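Local coordinates for periplasmic binding protein/LacI transcriptional regulator (Shewanella sp. ANA-3, PDB 5OCP), which binds alpha- and beta-L-arabinofuranose in the periplasm, probably delivering the sugar to its ABC transporter for uptake, at residues A137-D142 and G165-A170; D32-D37 and Q55-I60. All coordinates share one frame; numbering follows the deposited sequence.

Interaction 1: residues A137-D142 and G165-A170; sequences ATAAID and GEFTRA. With AHR (alpha-L-arabinofuranose), chain I.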
# COMPACT_ATOMS: atom_id res chain seq x y z
N ALA A 137 2.59 6.76 -7.88
CA ALA A 137 2.75 5.49 -7.12
C ALA A 137 1.96 4.42 -7.82
O ALA A 137 0.78 4.59 -8.09
CB ALA A 137 2.21 5.62 -5.70
N THR A 138 2.61 3.28 -8.03
CA THR A 138 1.92 2.16 -8.68
C THR A 138 0.61 1.84 -7.98
O THR A 138 -0.36 1.50 -8.62
CB THR A 138 2.82 0.91 -8.70
OG1 THR A 138 4.10 1.28 -9.22
CG2 THR A 138 2.21 -0.17 -9.47
N ALA A 139 0.63 1.87 -6.65
CA ALA A 139 -0.55 1.52 -5.86
C ALA A 139 -1.76 2.42 -6.17
O ALA A 139 -2.89 1.92 -6.29
CB ALA A 139 -0.25 1.51 -4.40
N ALA A 140 -1.52 3.71 -6.37
CA ALA A 140 -2.60 4.65 -6.71
C ALA A 140 -3.09 4.48 -8.16
O ALA A 140 -4.25 4.37 -8.43
CB ALA A 140 -2.15 6.09 -6.50
N ILE A 141 -2.15 4.44 -9.07
CA ILE A 141 -2.50 4.31 -10.49
C ILE A 141 -3.33 3.05 -10.73
O ILE A 141 -4.37 3.03 -11.39
CB ILE A 141 -1.18 4.26 -11.28
CG1 ILE A 141 -0.43 5.60 -11.20
CG2 ILE A 141 -1.43 3.89 -12.71
CD1 ILE A 141 1.03 5.44 -11.57
N ASP A 142 -2.80 1.91 -10.25
CA ASP A 142 -3.42 0.64 -10.53
C ASP A 142 -4.71 0.38 -9.73
O ASP A 142 -5.62 -0.28 -10.24
CB ASP A 142 -2.44 -0.49 -10.26
CG ASP A 142 -1.33 -0.59 -11.34
OD1 ASP A 142 -1.26 0.32 -12.22
OD2 ASP A 142 -0.50 -1.51 -11.21
N GLY A 165 -4.97 12.58 -1.63
CA GLY A 165 -4.76 12.74 -0.21
C GLY A 165 -3.40 12.32 0.26
O GLY A 165 -3.18 12.15 1.48
N GLU A 166 -2.52 12.03 -0.69
CA GLU A 166 -1.10 11.76 -0.43
C GLU A 166 -0.82 10.52 0.47
O GLU A 166 0.26 10.41 1.03
CB GLU A 166 -0.40 13.02 0.10
CG GLU A 166 -0.52 14.18 -0.86
CD GLU A 166 0.12 15.51 -0.37
OE1 GLU A 166 0.60 15.58 0.79
OE2 GLU A 166 0.18 16.48 -1.18
N PHE A 167 -1.81 9.61 0.58
CA PHE A 167 -1.74 8.43 1.41
C PHE A 167 -1.69 8.76 2.84
O PHE A 167 -1.38 7.92 3.63
CB PHE A 167 -0.58 7.51 0.97
CG PHE A 167 -0.90 6.63 -0.24
CD1 PHE A 167 -2.08 5.91 -0.33
CD2 PHE A 167 0.08 6.42 -1.24
CE1 PHE A 167 -2.34 5.03 -1.40
CE2 PHE A 167 -0.21 5.54 -2.32
CZ PHE A 167 -1.38 4.84 -2.40
N THR A 168 -1.94 10.03 3.25
CA THR A 168 -1.86 10.36 4.64
C THR A 168 -3.22 10.72 5.30
O THR A 168 -4.18 11.11 4.65
CB THR A 168 -0.89 11.51 4.99
OG1 THR A 168 -1.47 12.74 4.55
CG2 THR A 168 0.45 11.28 4.40
N ARG A 169 -3.24 10.58 6.62
CA ARG A 169 -4.45 10.82 7.37
C ARG A 169 -4.83 12.30 7.39
O ARG A 169 -5.95 12.62 7.14
CB ARG A 169 -4.32 10.34 8.80
CG ARG A 169 -5.64 10.38 9.53
CD ARG A 169 -5.53 9.95 10.99
NE ARG A 169 -5.02 8.59 11.16
CZ ARG A 169 -5.53 7.62 11.95
NH1 ARG A 169 -6.61 7.80 12.72
NH2 ARG A 169 -4.93 6.43 11.98
N ALA A 170 -3.85 13.14 7.65
CA ALA A 170 -4.10 14.60 7.69
C ALA A 170 -4.52 15.18 6.38
O ALA A 170 -5.45 15.95 6.33
CB ALA A 170 -2.89 15.34 8.25
O5 AHR I . 2.33 0.76 -1.84
C5 AHR I . 1.40 0.40 -0.87
C4 AHR I . 0.65 1.62 -0.38
O4 AHR I . 1.53 2.63 0.04
C3 AHR I . -0.29 1.29 0.79
O3 AHR I . -1.50 0.81 0.28
C2 AHR I . -0.33 2.64 1.47
O2 AHR I . -0.73 2.65 2.81
C1 AHR I . 1.13 3.02 1.36
O1 AHR I . 1.25 4.34 1.49
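The ring of Phe167 carries alpha-L-arabinofuranose over one face and meets the first turn of helix 138-151 with its far end, an aromatic platform under a sugar of the kind common in periplasmic sugar-binding proteins. Over that face sits the anomeric hydroxyl O1, with Phe167 CG 3.6 Å from O1 of the sugar. The sugar's C2 also rides 4.1 Å above the ring plane, displaced toward the rim, so carbon as well as oxygen lies against the platform. At the ring edge, near its plane, come the methyl of Ala137 and the backbone N of Ala140; Ala137 CB is 4.2 Å from Phe167 CE2. Ala139 approaches obliquely, its CB 4.0 Å from Phe167 CZ, and the same methyl faces the ligand, with Ala139 CB 3.7 Å from the sugar's O5.

The methyls of Ala137, Ala139 and Ala140, with the peptide N of Ala140, make a small seat for the ring end at a helix start where Ala137 is the N-cap, and no hydrogen bond links the two segments. Phe167 stands within a type I' turn from Gly165 to Thr168, closed by Thr168 N to Gly165 O, and its backbone phi is positive (66°). With CG anti to the carbonyl carbon (chi1 -80°), the ring extends from this turn toward the helix. Its backbone O accepts a hydrogen bond from Asn195 ND2, an amide nitrogen that also binds the sugar, so one side chain ties the ring's backbone to the ligand. Arg143, Ser12, Arg89 and Arg15 supply further hydrogen bonds to the sugar, while Phe167 and Ala139 are among the pocket's apolar walls. On the helix side, the ring's reach ends at the peptide nitrogen of Ala140, 4.1 Å from Phe167 CZ.

Interaction 2: residues D32-D37 and Q55-I60; sequences DLKFAD and QGVDAI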
# COMPACT_ATOMS: atom_id res chain seq x y z
N ASP A 32 21.38 -10.06 7.76
CA ASP A 32 21.88 -8.74 8.23
C ASP A 32 21.23 -7.66 7.33
O ASP A 32 21.61 -7.48 6.17
CB ASP A 32 23.42 -8.68 8.11
CG ASP A 32 24.00 -7.27 8.24
OD1 ASP A 32 23.46 -6.41 9.01
OD2 ASP A 32 25.04 -7.06 7.55
N LEU A 33 20.25 -6.99 7.88
CA LEU A 33 19.38 -6.11 7.06
C LEU A 33 19.91 -4.71 7.25
O LEU A 33 19.90 -4.17 8.35
CB LEU A 33 17.94 -6.18 7.53
CG LEU A 33 16.98 -5.46 6.61
CD1 LEU A 33 16.84 -6.16 5.28
CD2 LEU A 33 15.61 -5.26 7.25
N LYS A 34 20.32 -4.09 6.16
CA LYS A 34 20.57 -2.68 6.17
C LYS A 34 19.34 -1.91 5.70
O LYS A 34 19.15 -1.70 4.51
CB LYS A 34 21.81 -2.37 5.33
CG LYS A 34 23.03 -3.16 5.79
CD LYS A 34 24.23 -2.79 4.94
CE LYS A 34 25.54 -2.76 5.74
NZ LYS A 34 25.53 -1.67 6.78
N PHE A 35 18.56 -1.42 6.65
CA PHE A 35 17.27 -0.82 6.34
C PHE A 35 17.49 0.68 6.15
O PHE A 35 18.13 1.32 7.01
CB PHE A 35 16.33 -1.05 7.47
CG PHE A 35 15.02 -0.34 7.33
CD1 PHE A 35 13.93 -0.99 6.71
CD2 PHE A 35 14.83 0.89 7.86
CE1 PHE A 35 12.70 -0.31 6.66
CE2 PHE A 35 13.63 1.57 7.77
CZ PHE A 35 12.55 0.97 7.17
N ALA A 36 16.98 1.24 5.08
CA ALA A 36 17.01 2.69 4.90
C ALA A 36 15.64 3.29 4.67
O ALA A 36 14.86 2.71 3.92
CB ALA A 36 17.94 3.00 3.74
N ASP A 37 15.37 4.41 5.34
CA ASP A 37 14.12 5.14 5.21
C ASP A 37 14.45 6.37 4.38
O ASP A 37 15.34 7.14 4.73
CB ASP A 37 13.58 5.53 6.58
CG ASP A 37 12.27 6.29 6.49
OD1 ASP A 37 11.98 6.86 5.42
OD2 ASP A 37 11.53 6.31 7.50
N GLN A 55 29.05 -0.52 -0.22
CA GLN A 55 29.31 -1.44 0.89
C GLN A 55 29.42 -2.91 0.52
O GLN A 55 29.75 -3.73 1.36
CB GLN A 55 28.29 -1.23 2.02
CG GLN A 55 28.38 0.19 2.60
CD GLN A 55 27.47 0.35 3.76
OE1 GLN A 55 27.62 -0.34 4.79
NE2 GLN A 55 26.54 1.25 3.64
N GLY A 56 29.14 -3.26 -0.74
CA GLY A 56 29.25 -4.64 -1.19
C GLY A 56 28.25 -5.59 -0.57
O GLY A 56 28.56 -6.76 -0.26
N VAL A 57 27.02 -5.13 -0.39
CA VAL A 57 25.98 -6.02 0.13
C VAL A 57 25.78 -7.20 -0.82
O VAL A 57 26.13 -7.13 -1.99
CB VAL A 57 24.63 -5.30 0.31
CG1 VAL A 57 24.73 -4.15 1.28
CG2 VAL A 57 24.01 -4.82 -1.00
N ASP A 58 25.17 -8.26 -0.32
CA ASP A 58 24.85 -9.42 -1.16
C ASP A 58 23.64 -9.26 -2.08
O ASP A 58 23.59 -9.91 -3.14
CB ASP A 58 24.65 -10.63 -0.27
CG ASP A 58 25.94 -10.97 0.51
OD1 ASP A 58 27.00 -11.19 -0.13
OD2 ASP A 58 25.90 -10.94 1.74
N ALA A 59 22.66 -8.51 -1.62
CA ALA A 59 21.45 -8.22 -2.40
C ALA A 59 20.84 -6.93 -1.94
O ALA A 59 21.07 -6.48 -0.82
CB ALA A 59 20.43 -9.31 -2.18
N ILE A 60 19.97 -6.40 -2.79
CA ILE A 60 19.30 -5.15 -2.55
C ILE A 60 17.79 -5.40 -2.76
O ILE A 60 17.42 -5.96 -3.74
CB ILE A 60 19.80 -4.06 -3.49
CG1 ILE A 60 21.27 -3.72 -3.07
CG2 ILE A 60 18.92 -2.81 -3.50
CD1 ILE A 60 21.99 -2.93 -4.16
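Lys34 reaches from strand 32-37 across to Gln55 and Val57, touching one with its charged end and the other with its chain. Its ammonium gives Gln55 a weak hydrogen bond, Lys34 NZ lying 3.2 Å from Gln55 OE1. The neighbouring methylene is nearly as near, with Lys34 CE 3.3 Å from Gln55 OE1, so the carbonyl oxygen lies beside the last carbon-nitrogen bond of the lysine. Further back, the aliphatic chain crosses Val57 at a slant, Lys34 CD being 3.9 Å from Val57 CG1. The chain bends at its third and fourth torsions (chi4 -66°), which turns NZ to the amide after CD has passed the valine.

With an alanine at Lys34, Gln55 OE1 is likely to lose its lysine partner and Val57 CG1 the methylene laid across it. The other end of the Gln55 amide is held separately: NE2 is hydrogen-bonded to Ser51 OG, one turn back in helix 42-54, which limits how the amide can rotate. Phe52 of that helix touches both Lys34 and Val57, backing the aliphatic part of the contact, while Thr2 of strand 2-7 meets the same two side chains. The main chain of Lys34 is held by backbone hydrogen bonds to Val3 and Phe5, which sets where its side chain starts.

Where the helix stops, Gly56 takes a positive phi (67°) and closes a Schellman motif, after which the chain runs through Val57 into strand 59-62. The whole is a beta-alpha-beta crossover: parallel strands 32-37 and 59-62 flank strand 2-7 and are joined through helix 42-54, as in the Rossmann-like lobes of periplasmic binding proteins.

Interactions 1 and 2 differ in chemistry as they differ in place. Interaction 1 is buried near the middle of the chain, in the lobe whose sheet includes strands 126-132 and 157-164, and has no hydrogen bond between its segments, only van der Waals packing on the ring, with polar recognition left to other pocket residues. Interaction 2 lies toward the periphery of the other sheet, beside its outermost strand 32-37; only Val57 among its touching residues is buried, and a weak hydrogen bond accompanies a methylene-to-methyl contact. They share no helix or strand. The centres of interactions 1 and 2 are about 27 Å apart. One lines the sugar site directly; the other joins parts of a crossover remote from it.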